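Side-chain contacts in Thiol:disulfide interchange protein DsbL (PDB 3C7M), which transfers its disulfide bond to other proteins in the periplasm and, together with DsbI, introduces an essential disulfide into the arylsulfate sulfotransferase AssT: residues F31-D36 / Y104-E109; G41-K46 / D183-L188; G62-Q67 / A118-T123; G170-Y175 / R190-K195. All coordinates share one frame; numbering follows the deposited sequence. Where two conformers were deposited one is given.

How the interactions relate
Following the chain from the N terminus, helix 30-38, which starts at the redox-active cysteines, meets the end of helix 92-106 in interaction 1. Helix 40-46 comes next and reaches far forward to helix 182-193 in interaction 2, and so crosses interaction 1. Interaction 3 joins the start of helix 65-81 to helix 117-128, crossing interaction 1 along the chain while falling wholly between the two halves of interaction 2. Interaction 4 closes a short loop between strand 172-174 and the C-terminal residues, and crosses interaction 2, with which it shares helix 182-193. Interactions 2 and 4 thus secure the thioredoxin-like part, interaction 3 secures helices inserted into it, and interaction 1 spans both.

Interaction 1: F31-D36 / Y104-E109; sequences FCYKYD and YHDKKE. With CD (cadmium ion), chain F; CD (cadmium ion), chain D.
Y33 reaches from helix 30-38 to the end of helix 92-106, running past H105 and ending against the carboxylate of D106. Its first torsion places CG anti to the backbone N (chi1 -171°), which carries the ring out toward the other helix. There the phenol donates a short hydrogen bond from Y33 OH to D106 OD2, 2.6 Å long. The carboxylate sits at the edge of the tyrosine ring with its plane turned 46° from it, and OD2 accepts on its syn side. Tyrosine suits this place because one side chain supplies both an apolar flank and a polar end.

That flank lies along H105, with Y33 CD2 3.7 Å from H105 CB. The side chains pass one another head to tail, their rings obliquely inclined at 34°. Both imidazole nitrogens are engaged: H105 ND1 binds a cadmium ion at 2.4 Å, and H105 NE2 is hydrogen-bonded to Y27 O, which together fix the ring's rotation. Y104 CD1 lies over one imidazole face. Beyond the helix, K108 NZ returns to H105 O at 2.7 Å.

C32, of the redox-active pair, lies on the same helix as Y33 and packs against Y101 of helix 92-106. Y33 itself stacks on Y101 and touches F98, so helix 92-106 lines this flank of helix 30-38, while strand 165-168 meets Y35 and D36.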
loop_
_atom_site.group_PDB
_atom_site.type_symbol
_atom_site.label_atom_id
_atom_site.label_comp_id
_atom_site.label_asym_id
_atom_site.label_seq_id
_atom_site.Cartn_x
_atom_site.Cartn_y
_atom_site.Cartn_z
ATOM N N PHE A 31 1.304 -8.453 9.327
ATOM C CA PHE A 31 1.527 -9.228 8.108
ATOM C C PHE A 31 1.879 -8.345 6.906
ATOM O O PHE A 31 2.690 -8.737 6.067
ATOM C CB PHE A 31 0.340 -10.150 7.809
ATOM C CG PHE A 31 0.409 -11.479 8.523
ATOM C CD1 PHE A 31 1.080 -12.555 7.949
ATOM C CD2 PHE A 31 -0.197 -11.653 9.764
ATOM C CE1 PHE A 31 1.149 -13.788 8.602
ATOM C CE2 PHE A 31 -0.135 -12.878 10.426
ATOM C CZ PHE A 31 0.541 -13.947 9.842
ATOM N N CYS A 32 1.302 -7.144 6.838
ATOM C CA CYS A 32 1.695 -6.182 5.806
ATOM C C CYS A 32 3.190 -5.882 5.890
ATOM O O CYS A 32 3.876 -5.852 4.879
ATOM C CB CYS A 32 0.893 -4.886 5.904
ATOM S SG CYS A 32 -0.821 -5.065 5.385
ATOM N N TYR A 33 3.689 -5.688 7.111
ATOM C CA TYR A 33 5.111 -5.446 7.338
ATOM C C TYR A 33 5.930 -6.663 6.895
ATOM O O TYR A 33 6.912 -6.522 6.166
ATOM C CB TYR A 33 5.335 -5.136 8.823
ATOM C CG TYR A 33 6.715 -4.651 9.228
ATOM C CD1 TYR A 33 7.652 -4.200 8.285
ATOM C CD2 TYR A 33 7.065 -4.599 10.575
ATOM C CE1 TYR A 33 8.913 -3.728 8.688
ATOM C CE2 TYR A 33 8.313 -4.129 10.987
ATOM C CZ TYR A 33 9.230 -3.697 10.047
ATOM O OH TYR A 33 10.459 -3.231 10.464
ATOM N N LYS A 34 5.497 -7.848 7.324
ATOM C CA LYS A 34 6.180 -9.104 6.997
ATOM C C LYS A 34 6.284 -9.340 5.493
ATOM O O LYS A 34 7.374 -9.601 4.972
ATOM C CB LYS A 34 5.477 -10.278 7.676
ATOM C CG LYS A 34 5.728 -10.354 9.174
ATOM N N TYR A 35 5.158 -9.218 4.794
ATOM C CA TYR A 35 5.155 -9.402 3.335
ATOM C C TYR A 35 5.903 -8.288 2.584
ATOM O O TYR A 35 6.500 -8.542 1.533
ATOM C CB TYR A 35 3.732 -9.637 2.797
ATOM C CG TYR A 35 3.171 -11.023 3.124
ATOM C CD1 TYR A 35 2.580 -11.286 4.357
ATOM C CD2 TYR A 35 3.238 -12.073 2.198
ATOM C CE1 TYR A 35 2.067 -12.550 4.669
ATOM C CE2 TYR A 35 2.726 -13.346 2.501
ATOM C CZ TYR A 35 2.143 -13.575 3.743
ATOM O OH TYR A 35 1.629 -14.819 4.076
ATOM N N ASP A 36 5.889 -7.064 3.119
ATOM C CA ASP A 36 6.653 -5.953 2.524
ATOM C C ASP A 36 8.160 -6.108 2.722
ATOM O O ASP A 36 8.959 -5.551 1.960
ATOM C CB ASP A 36 6.198 -4.596 3.075
ATOM C CG ASP A 36 4.917 -4.096 2.431
ATOM O OD1 ASP A 36 4.423 -4.716 1.464
ATOM O OD2 ASP A 36 4.386 -3.070 2.897
ATOM N N TYR A 104 5.803 1.475 14.722
ATOM C CA TYR A 104 4.637 0.796 15.266
ATOM C C TYR A 104 4.941 -0.629 15.746
ATOM O O TYR A 104 4.574 -0.991 16.859
ATOM C CB TYR A 104 3.492 0.797 14.239
ATOM C CG TYR A 104 2.212 0.192 14.760
ATOM C CD1 TYR A 104 2.016 -1.184 14.723
ATOM C CD2 TYR A 104 1.204 0.987 15.289
ATOM C CE1 TYR A 104 0.847 -1.763 15.202
ATOM C CE2 TYR A 104 0.024 0.424 15.777
ATOM C CZ TYR A 104 -0.145 -0.953 15.729
ATOM O OH TYR A 104 -1.305 -1.534 16.204
ATOM N N HIS A 105 5.590 -1.424 14.899
ATOM C CA HIS A 105 5.762 -2.853 15.164
ATOM C C HIS A 105 7.025 -3.188 15.934
ATOM O O HIS A 105 7.001 -4.059 16.804
ATOM C CB HIS A 105 5.691 -3.654 13.859
ATOM C CG HIS A 105 4.381 -3.518 13.148
ATOM N ND1 HIS A 105 3.242 -4.182 13.549
ATOM C CD2 HIS A 105 4.022 -2.772 12.076
ATOM C CE1 HIS A 105 2.240 -3.860 12.750
ATOM N NE2 HIS A 105 2.689 -3.007 11.845
ATOM N N ASP A 106 8.128 -2.528 15.607
ATOM C CA ASP A 106 9.395 -2.845 16.268
ATOM C C ASP A 106 9.548 -2.077 17.576
ATOM O O ASP A 106 10.000 -2.639 18.576
ATOM C CB ASP A 106 10.583 -2.596 15.338
ATOM C CG ASP A 106 10.516 -3.425 14.058
ATOM O OD1 ASP A 106 9.981 -4.552 14.086
ATOM O OD2 ASP A 106 10.998 -2.933 13.018
ATOM N N LYS A 107 9.162 -0.803 17.577
ATOM C CA LYS A 107 9.368 0.053 18.750
ATOM C C LYS A 107 8.124 0.222 19.621
ATOM O O LYS A 107 8.208 0.794 20.710
ATOM C CB LYS A 107 9.899 1.424 18.335
ATOM C CG LYS A 107 11.294 1.374 17.718
ATOM C CD LYS A 107 11.851 2.769 17.532
ATOM C CE LYS A 107 13.316 2.733 17.121
ATOM N NZ LYS A 107 13.880 4.102 16.926
ATOM N N LYS A 108 6.990 -0.277 19.133
ATOM C CA LYS A 108 5.707 -0.205 19.839
ATOM C C LYS A 108 5.270 1.241 20.106
ATOM O O LYS A 108 4.568 1.527 21.085
ATOM C CB LYS A 108 5.735 -1.033 21.140
ATOM C CG LYS A 108 6.391 -2.414 21.023
ATOM C CD LYS A 108 5.755 -3.252 19.934
ATOM C CE LYS A 108 6.369 -4.637 19.886
ATOM N NZ LYS A 108 5.767 -5.450 18.789
ATOM N N GLU A 109 5.683 2.151 19.224
ATOM C CA GLU A 109 5.288 3.560 19.319
ATOM C C GLU A 109 3.802 3.697 19.017
ATOM O O GLU A 109 3.290 3.068 18.084
ATOM C CB GLU A 109 6.116 4.411 18.349
ATOM C CG GLU A 109 5.747 5.887 18.298
ATOM C CD GLU A 109 5.985 6.615 19.613
ATOM O OE1 GLU A 109 7.133 7.013 19.886
ATOM O OE2 GLU A 109 5.012 6.833 20.355
HETATM CD CD CD F . 2.981 -5.500 15.543
HETATM CD CD CD D . 5.948 8.311 21.830
HETATM O O HOH W 1 4.571 -7.232 15.518
#

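Interaction 2: G41-K46 / D183-L188; sequences GPVSEK and DAMADL. With CD (cadmium ion), chain E.
V43 and A186 face each other where helices 41-46 and 183-188 come together, their CA atoms only 5.6 Å apart; the small A186 lets the backbones come this near. The short segments' axes approach to 9.2 Å and cross at -38°. V43 lays both methyls against M185, whose side chain runs roughly perpendicular to it: V43 CG2 is 3.9 Å from M185 SD, and CG1 lies almost as near the sulfur. M185 stretches out fully, its first torsion (chi1 -166°) turning the chain away from its own backbone nitrogen, and this straight, unbranched chain lays the sulfur against both valine methyls. I182 and I189 also pack on V43.

At the solvent side a single lysine carries the contact: K46 CE still packs 3.6 Å from A186 CB, but the charged end runs on into the exposed rim, where K46 NZ stops 4.7 Å from D183 OD2, without a salt bridge. D183 and D187, one helical turn apart, bind a cadmium ion through D183 OD1 and both oxygens of D187, their side chains setting out away from helix 41-46.

With no hydrogen bond between the segments, cohesion rests on apolar packing; the lysine charge probably adds a mild long-range attraction to the aspartates, partly offset by the bound metal.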
loop_
_atom_site.group_PDB
_atom_site.type_symbol
_atom_site.label_atom_id
_atom_site.label_comp_id
_atom_site.label_asym_id
_atom_site.label_seq_id
_atom_site.Cartn_x
_atom_site.Cartn_y
_atom_site.Cartn_z
ATOM N N GLY A 41 8.420 -6.195 -2.834
ATOM C CA GLY A 41 9.374 -5.611 -3.762
ATOM C C GLY A 41 9.816 -6.547 -4.870
ATOM O O GLY A 41 9.635 -6.227 -6.048
ATOM N N PRO A 42 10.421 -7.696 -4.503
ATOM C CA PRO A 42 10.835 -8.644 -5.529
ATOM C C PRO A 42 9.722 -9.049 -6.482
ATOM O O PRO A 42 9.950 -9.086 -7.685
ATOM C CB PRO A 42 11.341 -9.841 -4.722
ATOM C CG PRO A 42 11.819 -9.240 -3.452
ATOM C CD PRO A 42 10.833 -8.134 -3.161
ATOM N N VAL A 43 8.521 -9.306 -5.957
ATOM C CA VAL A 43 7.416 -9.738 -6.816
ATOM C C VAL A 43 6.964 -8.623 -7.763
ATOM O O VAL A 43 6.775 -8.869 -8.954
ATOM C CB VAL A 43 6.223 -10.310 -5.999
ATOM C CG1 VAL A 43 5.007 -10.534 -6.884
ATOM C CG2 VAL A 43 6.611 -11.612 -5.341
ATOM N N SER A 44 6.803 -7.405 -7.243
ATOM C CA SER A 44 6.362 -6.276 -8.067
ATOM C C SER A 44 7.376 -5.957 -9.163
ATOM O O SER A 44 7.003 -5.624 -10.284
ATOM C CB SER A 44 6.091 -5.041 -7.208
ATOM O OG SER A 44 5.141 -5.327 -6.200
ATOM N N GLU A 45 8.662 -6.082 -8.838
ATOM C CA GLU A 45 9.735 -5.858 -9.800
ATOM C C GLU A 45 9.641 -6.872 -10.942
ATOM O O GLU A 45 9.837 -6.529 -12.118
ATOM C CB GLU A 45 11.095 -5.958 -9.090
ATOM C CG GLU A 45 12.323 -5.982 -10.002
ATOM C CD GLU A 45 12.585 -4.662 -10.707
ATOM O OE1 GLU A 45 12.155 -3.601 -10.201
ATOM O OE2 GLU A 45 13.237 -4.689 -11.773
ATOM N N LYS A 46 9.325 -8.114 -10.592
ATOM C CA LYS A 46 9.226 -9.189 -11.574
ATOM C C LYS A 46 8.081 -8.992 -12.554
ATOM O O LYS A 46 8.179 -9.414 -13.704
ATOM C CB LYS A 46 9.107 -10.550 -10.892
ATOM C CG LYS A 46 10.417 -11.044 -10.290
ATOM C CD LYS A 46 10.232 -12.311 -9.471
ATOM C CE LYS A 46 9.851 -13.515 -10.324
ATOM N NZ LYS A 46 10.866 -13.799 -11.402
ATOM N N ASP A 183 8.591 -16.547 -6.464
ATOM C CA ASP A 183 8.359 -17.078 -7.796
ATOM C C ASP A 183 6.903 -17.469 -8.030
ATOM O O ASP A 183 6.318 -17.100 -9.045
ATOM C CB ASP A 183 9.283 -18.256 -8.094
ATOM C CG ASP A 183 9.130 -18.756 -9.511
ATOM O OD1 ASP A 183 8.204 -19.566 -9.763
ATOM O OD2 ASP A 183 9.927 -18.312 -10.372
ATOM N N ALA A 184 6.325 -18.198 -7.076
ATOM C CA ALA A 184 4.955 -18.686 -7.209
ATOM C C ALA A 184 3.966 -17.527 -7.249
ATOM O O ALA A 184 3.003 -17.559 -8.011
ATOM C CB ALA A 184 4.614 -19.628 -6.086
ATOM N N MET A 185 4.222 -16.494 -6.447
ATOM C CA MET A 185 3.353 -15.325 -6.451
ATOM C C MET A 185 3.429 -14.585 -7.783
ATOM O O MET A 185 2.409 -14.160 -8.326
ATOM C CB MET A 185 3.688 -14.376 -5.302
ATOM C CG MET A 185 2.601 -13.333 -5.076
ATOM S SD MET A 185 3.092 -12.177 -3.799
ATOM C CE MET A 185 1.692 -11.072 -3.840
ATOM N N ALA A 186 4.640 -14.446 -8.318
ATOM C CA ALA A 186 4.821 -13.791 -9.605
ATOM C C ALA A 186 4.148 -14.611 -10.715
ATOM O O ALA A 186 3.477 -14.039 -11.571
ATOM C CB ALA A 186 6.295 -13.591 -9.899
ATOM N N ASP A 187 4.309 -15.941 -10.671
ATOM C CA ASP A 187 3.634 -16.843 -11.617
ATOM C C ASP A 187 2.117 -16.618 -11.581
ATOM O O ASP A 187 1.481 -16.477 -12.630
ATOM C CB ASP A 187 3.923 -18.320 -11.298
ATOM C CG ASP A 187 5.340 -18.752 -11.655
ATOM O OD1 ASP A 187 6.188 -17.908 -12.014
ATOM O OD2 ASP A 187 5.605 -19.970 -11.544
ATOM N N LEU A 188 1.561 -16.581 -10.368
ATOM C CA LEU A 188 0.122 -16.397 -10.179
ATOM C C LEU A 188 -0.347 -15.064 -10.747
ATOM O O LEU A 188 -1.347 -15.011 -11.466
ATOM C CB LEU A 188 -0.256 -16.512 -8.701
ATOM C CG LEU A 188 -1.699 -16.178 -8.305
ATOM C CD1 LEU A 188 -2.719 -17.041 -9.049
ATOM C CD2 LEU A 188 -1.857 -16.342 -6.813
HETATM CD CD CD E . 7.857 -19.785 -11.977
#

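Interaction 3: G62-Q67 / A118-T123; sequences GEYGKQ and AAFIKT. With CD (cadmium ion), chain C.
A type I turn from G62 to G65 leads into helix 65-81, with Y64 at its N-cap position, and brings Y64 and Q67 alongside helix 118-123, where Q67 CA lies 6.6 Å from I121 CA. Y64 and F120 carry the contact. Their rings are nearly parallel, with planes at 12°, but offset until little of one ring lies over the other. Each ring instead receives the other's beta carbon over a face, in a reciprocal pair of CH-pi contacts. Y64 CB stands 3.5 Å from the F120 ring centroid, and F120 CB stands 3.8 Å from that of Y64. F120 swings its ring opposite the backbone nitrogen (chi1 179°), out across Y64.

Q67 fills the next position with its aliphatic part: Q67 CB is 3.7 Å from F120 CD2, and Q67 CG is 4.0 Å from I121 CD1. Its chain bends at the second torsion, so the amide turns away from this apolar surface, a division of labour that suits glutamine at a half-exposed site. Within the G62-G65 turn, E63 chelates a cadmium ion with both carboxylate oxygens, and D113 also binds that ion.

Y64 OH is held by W111 O and by D116 N just before helix 117-128. F120 is enclosed further by Y100 of helix 92-106, which stacks on it, and by W111, edge-to-face, while I121 leans on helix 132-139.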
loop_
_atom_site.group_PDB
_atom_site.type_symbol
_atom_site.label_atom_id
_atom_site.label_comp_id
_atom_site.label_asym_id
_atom_site.label_seq_id
_atom_site.Cartn_x
_atom_site.Cartn_y
_atom_site.Cartn_z
ATOM N N GLY A 62 -6.178 1.135 12.916
ATOM C CA GLY A 62 -5.263 1.864 13.772
ATOM C C GLY A 62 -5.741 3.259 14.114
ATOM O O GLY A 62 -6.680 3.788 13.502
ATOM N N GLU A 63 -5.095 3.862 15.102
ATOM C CA GLU A 63 -5.505 5.176 15.574
ATOM C C GLU A 63 -5.175 6.297 14.584
ATOM O O GLU A 63 -5.812 7.351 14.605
ATOM C CB GLU A 63 -4.931 5.449 16.966
ATOM C CG GLU A 63 -5.652 4.646 18.038
ATOM C CD GLU A 63 -4.845 4.430 19.303
ATOM O OE1 GLU A 63 -3.622 4.169 19.226
ATOM O OE2 GLU A 63 -5.450 4.480 20.394
ATOM N N TYR A 64 -4.211 6.040 13.698
ATOM C CA TYR A 64 -3.721 7.061 12.767
ATOM C C TYR A 64 -3.866 6.670 11.302
ATOM O O TYR A 64 -3.127 7.159 10.447
ATOM C CB TYR A 64 -2.264 7.384 13.090
ATOM C CG TYR A 64 -2.094 8.102 14.405
ATOM C CD1 TYR A 64 -2.502 9.423 14.542
ATOM C CD2 TYR A 64 -1.526 7.464 15.507
ATOM C CE1 TYR A 64 -2.351 10.098 15.738
ATOM C CE2 TYR A 64 -1.364 8.137 16.717
ATOM C CZ TYR A 64 -1.780 9.449 16.815
ATOM O OH TYR A 64 -1.637 10.142 17.995
ATOM N N GLY A 65 -4.832 5.801 11.013
ATOM C CA GLY A 65 -5.084 5.367 9.636
ATOM C C GLY A 65 -5.279 6.515 8.656
ATOM O O GLY A 65 -4.776 6.466 7.532
ATOM N N LYS A 66 -6.000 7.549 9.077
ATOM C CA LYS A 66 -6.268 8.686 8.205
ATOM C C LYS A 66 -4.980 9.466 7.912
ATOM O O LYS A 66 -4.693 9.793 6.760
ATOM C CB LYS A 66 -7.343 9.592 8.820
ATOM C CG LYS A 66 -7.522 10.961 8.154
ATOM C CD LYS A 66 -8.000 10.847 6.717
ATOM N N GLN A 67 -4.205 9.750 8.956
ATOM C CA GLN A 67 -2.934 10.466 8.790
ATOM C C GLN A 67 -1.943 9.689 7.939
ATOM O O GLN A 67 -1.241 10.280 7.107
ATOM C CB GLN A 67 -2.319 10.803 10.152
ATOM C CG GLN A 67 -3.055 11.911 10.907
ATOM C CD GLN A 67 -4.353 11.452 11.527
ATOM O OE1 GLN A 67 -4.583 10.256 11.748
ATOM N NE2 GLN A 67 -5.229 12.414 11.803
ATOM N N ALA A 118 0.237 15.240 15.083
ATOM C CA ALA A 118 1.451 15.946 14.645
ATOM C C ALA A 118 2.699 15.081 14.810
ATOM O O ALA A 118 3.557 15.053 13.931
ATOM C CB ALA A 118 1.619 17.272 15.385
ATOM N N ALA A 119 2.798 14.374 15.938
ATOM C CA ALA A 119 3.918 13.468 16.170
ATOM C C ALA A 119 3.885 12.304 15.196
ATOM O O ALA A 119 4.927 11.899 14.677
ATOM C CB ALA A 119 3.912 12.961 17.584
ATOM N N PHE A 120 2.696 11.762 14.935
ATOM C CA PHE A 120 2.601 10.669 13.971
ATOM C C PHE A 120 3.061 11.130 12.589
ATOM O O PHE A 120 3.880 10.479 11.936
ATOM C CB PHE A 120 1.182 10.101 13.882
ATOM C CG PHE A 120 1.054 8.991 12.881
ATOM C CD1 PHE A 120 1.320 7.674 13.254
ATOM C CD2 PHE A 120 0.696 9.257 11.558
ATOM C CE1 PHE A 120 1.228 6.629 12.345
ATOM C CE2 PHE A 120 0.601 8.211 10.629
ATOM C CZ PHE A 120 0.859 6.895 11.025
ATOM N N ILE A 121 2.537 12.262 12.147
ATOM C CA ILE A 121 2.901 12.791 10.834
ATOM C C ILE A 121 4.418 13.044 10.756
ATOM O O ILE A 121 5.056 12.710 9.748
ATOM C CB ILE A 121 2.069 14.045 10.507
ATOM C CG1 ILE A 121 0.623 13.639 10.188
ATOM C CG2 ILE A 121 2.672 14.814 9.336
ATOM C CD1 ILE A 121 -0.377 14.786 10.291
ATOM N N LYS A 122 4.985 13.601 11.830
ATOM C CA LYS A 122 6.417 13.924 11.875
ATOM C C LYS A 122 7.273 12.684 11.625
ATOM O O LYS A 122 8.266 12.744 10.896
ATOM C CB LYS A 122 6.793 14.553 13.224
ATOM C CG LYS A 122 8.241 15.009 13.309
ATOM C CD LYS A 122 8.499 15.848 14.556
ATOM C CE LYS A 122 9.887 16.490 14.515
ATOM N NZ LYS A 122 10.966 15.480 14.697
ATOM N N THR A 123 6.883 11.558 12.217
ATOM C CA THR A 123 7.650 10.327 12.078
ATOM C C THR A 123 7.831 9.984 10.601
ATOM O O THR A 123 8.948 9.731 10.139
ATOM C CB THR A 123 6.994 9.166 12.824
ATOM O OG1 THR A 123 7.098 9.406 14.234
ATOM C CG2 THR A 123 7.693 7.851 12.484
HETATM CD CD CD C . -3.883 2.819 21.532
HETATM O O HOH W 2 -2.927 1.330 23.351
#

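Interaction 4: G170-Y175 / R190-K195; sequences GKYLIY and RELASK
The C-terminal helix of the thioredoxin-like fold packs here against a strand of the central sheet, at a classic beta bulge formed by K171 and Y172, which both face V168. L192 carries the helix side of the contact. L192 CD1 touches Y172 CB at 3.8 Å and I174 CG1 at 3.9 Å; Y172 is directed at the helix, whereas I174 meets it with the end of its side chain, and L173 between them points away. The branched end of leucine serves well for this, since its second methyl, CD2, also rests near Y172 CB and CG.

Y172 leans its ring along the C-terminal residues, with CG anti to its carbonyl carbon (chi1 -56°). Y172 CE2 lies 3.7 Å from L192 O, which approaches the ring obliquely. The hydroxyl end is flanked by the K195 chain, with Y172 OH 3.5 Å from K195 CB. K171 lays its own chain over one face of the ring, where K171 CG sits above the centre. Y172 thus keeps its ring buried while Y172 OH lies 2.9 Å from a water oxygen; that water has weak links to K171 NZ and K195 O as well.

L173, on the other side of the sheet, packs against helix 154-161. Strand 172-174 runs between strands 7-9 and 165-168, both antiparallel to it, and L192 also touches Y7 and V168 on those two neighbours, so the helix end spans three strands.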
loop_
_atom_site.group_PDB
_atom_site.type_symbol
_atom_site.label_atom_id
_atom_site.label_comp_id
_atom_site.label_asym_id
_atom_site.label_seq_id
_atom_site.Cartn_x
_atom_site.Cartn_y
_atom_site.Cartn_z
ATOM N N GLY A 170 -7.778 -4.998 -10.595
ATOM C CA GLY A 170 -8.976 -4.626 -9.846
ATOM C C GLY A 170 -9.975 -5.743 -9.600
ATOM O O GLY A 170 -10.993 -5.516 -8.966
ATOM N N LYS A 171 -9.670 -6.961 -10.052
ATOM C CA LYS A 171 -10.669 -8.034 -10.116
ATOM C C LYS A 171 -10.294 -9.290 -9.335
ATOM O O LYS A 171 -11.148 -9.924 -8.709
ATOM C CB LYS A 171 -10.954 -8.385 -11.584
ATOM C CG LYS A 171 -11.909 -9.549 -11.814
ATOM C CD LYS A 171 -12.298 -9.648 -13.279
ATOM C CE LYS A 171 -13.265 -10.798 -13.515
ATOM N NZ LYS A 171 -13.665 -10.874 -14.947
ATOM N N TYR A 172 -9.015 -9.651 -9.371
ATOM C CA TYR A 172 -8.581 -10.933 -8.826
ATOM C C TYR A 172 -7.794 -10.736 -7.549
ATOM O O TYR A 172 -6.674 -10.234 -7.582
ATOM C CB TYR A 172 -7.750 -11.696 -9.868
ATOM C CG TYR A 172 -8.492 -11.897 -11.172
ATOM C CD1 TYR A 172 -9.490 -12.868 -11.281
ATOM C CD2 TYR A 172 -8.211 -11.109 -12.286
ATOM C CE1 TYR A 172 -10.192 -13.051 -12.475
ATOM C CE2 TYR A 172 -8.912 -11.284 -13.489
ATOM C CZ TYR A 172 -9.897 -12.260 -13.566
ATOM O OH TYR A 172 -10.586 -12.450 -14.750
ATOM N N LEU A 173 -8.398 -11.123 -6.429
ATOM C CA LEU A 173 -7.781 -10.988 -5.122
ATOM C C LEU A 173 -7.028 -12.262 -4.746
ATOM O O LEU A 173 -7.617 -13.341 -4.594
ATOM C CB LEU A 173 -8.841 -10.654 -4.062
ATOM C CG LEU A 173 -8.435 -10.649 -2.580
ATOM C CD1 LEU A 173 -7.227 -9.776 -2.307
ATOM C CD2 LEU A 173 -9.594 -10.182 -1.713
ATOM N N ILE A 174 -5.717 -12.138 -4.584
ATOM C CA ILE A 174 -4.925 -13.278 -4.142
ATOM C C ILE A 174 -5.222 -13.597 -2.674
ATOM O O ILE A 174 -5.428 -12.690 -1.870
ATOM C CB ILE A 174 -3.422 -13.017 -4.364
ATOM C CG1 ILE A 174 -3.162 -12.848 -5.870
ATOM C CG2 ILE A 174 -2.559 -14.132 -3.741
ATOM C CD1 ILE A 174 -1.777 -12.329 -6.227
ATOM N N TYR A 175 -5.285 -14.882 -2.327
ATOM C CA TYR A 175 -5.359 -15.257 -0.922
ATOM C C TYR A 175 -3.954 -15.230 -0.330
ATOM O O TYR A 175 -3.103 -16.064 -0.672
ATOM C CB TYR A 175 -6.005 -16.643 -0.730
ATOM C CG TYR A 175 -7.518 -16.626 -0.824
ATOM C CD1 TYR A 175 -8.286 -15.989 0.153
ATOM C CD2 TYR A 175 -8.181 -17.236 -1.887
ATOM C CE1 TYR A 175 -9.673 -15.960 0.072
ATOM C CE2 TYR A 175 -9.572 -17.218 -1.975
ATOM C CZ TYR A 175 -10.307 -16.572 -0.996
ATOM O OH TYR A 175 -11.685 -16.552 -1.090
ATOM N N ARG A 190 0.948 -13.263 -13.096
ATOM C CA ARG A 190 0.984 -13.335 -14.556
ATOM C C ARG A 190 -0.212 -14.068 -15.125
ATOM O O ARG A 190 -0.786 -13.629 -16.124
ATOM C CB ARG A 190 2.277 -13.984 -15.037
ATOM C CG ARG A 190 3.448 -13.119 -14.743
ATOM C CD ARG A 190 4.606 -13.389 -15.642
ATOM N NE ARG A 190 5.567 -12.315 -15.463
ATOM C CZ ARG A 190 5.672 -11.263 -16.263
ATOM N NH1 ARG A 190 4.898 -11.153 -17.341
ATOM N NH2 ARG A 190 6.569 -10.331 -15.991
ATOM N N GLU A 191 -0.581 -15.174 -14.483
ATOM C CA GLU A 191 -1.759 -15.958 -14.898
ATOM C C GLU A 191 -3.021 -15.099 -14.788
ATOM O O GLU A 191 -3.827 -15.040 -15.720
ATOM C CB GLU A 191 -1.911 -17.233 -14.066
ATOM C CG GLU A 191 -3.245 -17.957 -14.325
ATOM C CD GLU A 191 -3.246 -19.425 -13.932
ATOM O OE1 GLU A 191 -2.235 -19.915 -13.388
ATOM O OE2 GLU A 191 -4.275 -20.092 -14.179
ATOM N N LEU A 192 -3.160 -14.404 -13.663
ATOM C CA LEU A 192 -4.330 -13.559 -13.427
ATOM C C LEU A 192 -4.409 -12.390 -14.394
ATOM O O LEU A 192 -5.503 -12.017 -14.836
ATOM C CB LEU A 192 -4.353 -13.058 -11.976
ATOM C CG LEU A 192 -4.553 -14.150 -10.918
ATOM C CD1 LEU A 192 -4.462 -13.582 -9.504
ATOM C CD2 LEU A 192 -5.878 -14.893 -11.138
ATOM N N ALA A 193 -3.250 -11.823 -14.728
ATOM C CA ALA A 193 -3.170 -10.663 -15.614
ATOM C C ALA A 193 -3.462 -11.012 -17.072
ATOM O O ALA A 193 -3.745 -10.120 -17.879
ATOM C CB ALA A 193 -1.810 -9.991 -15.494
ATOM N N SER A 194 -3.382 -12.305 -17.392
ATOM C CA SER A 194 -3.650 -12.795 -18.745
ATOM C C SER A 194 -5.134 -13.097 -18.953
ATOM O O SER A 194 -5.568 -13.370 -20.076
ATOM C CB SER A 194 -2.810 -14.041 -19.042
ATOM O OG SER A 194 -3.312 -15.173 -18.354
ATOM N N LYS A 195 -5.908 -13.049 -17.870
ATOM C CA LYS A 195 -7.347 -13.317 -17.929
ATOM C C LYS A 195 -8.112 -12.128 -18.514
ATOM O O LYS A 195 -7.742 -10.966 -18.302
ATOM C CB LYS A 195 -7.895 -13.671 -16.543
ATOM C CG LYS A 195 -7.406 -15.001 -15.985
ATOM C CD LYS A 195 -8.187 -15.388 -14.735
ATOM C CE LYS A 195 -7.613 -16.627 -14.053
ATOM N NZ LYS A 195 -7.796 -17.891 -14.836
HETATM O O HOH W 3 -10.710 -10.270 -16.662
#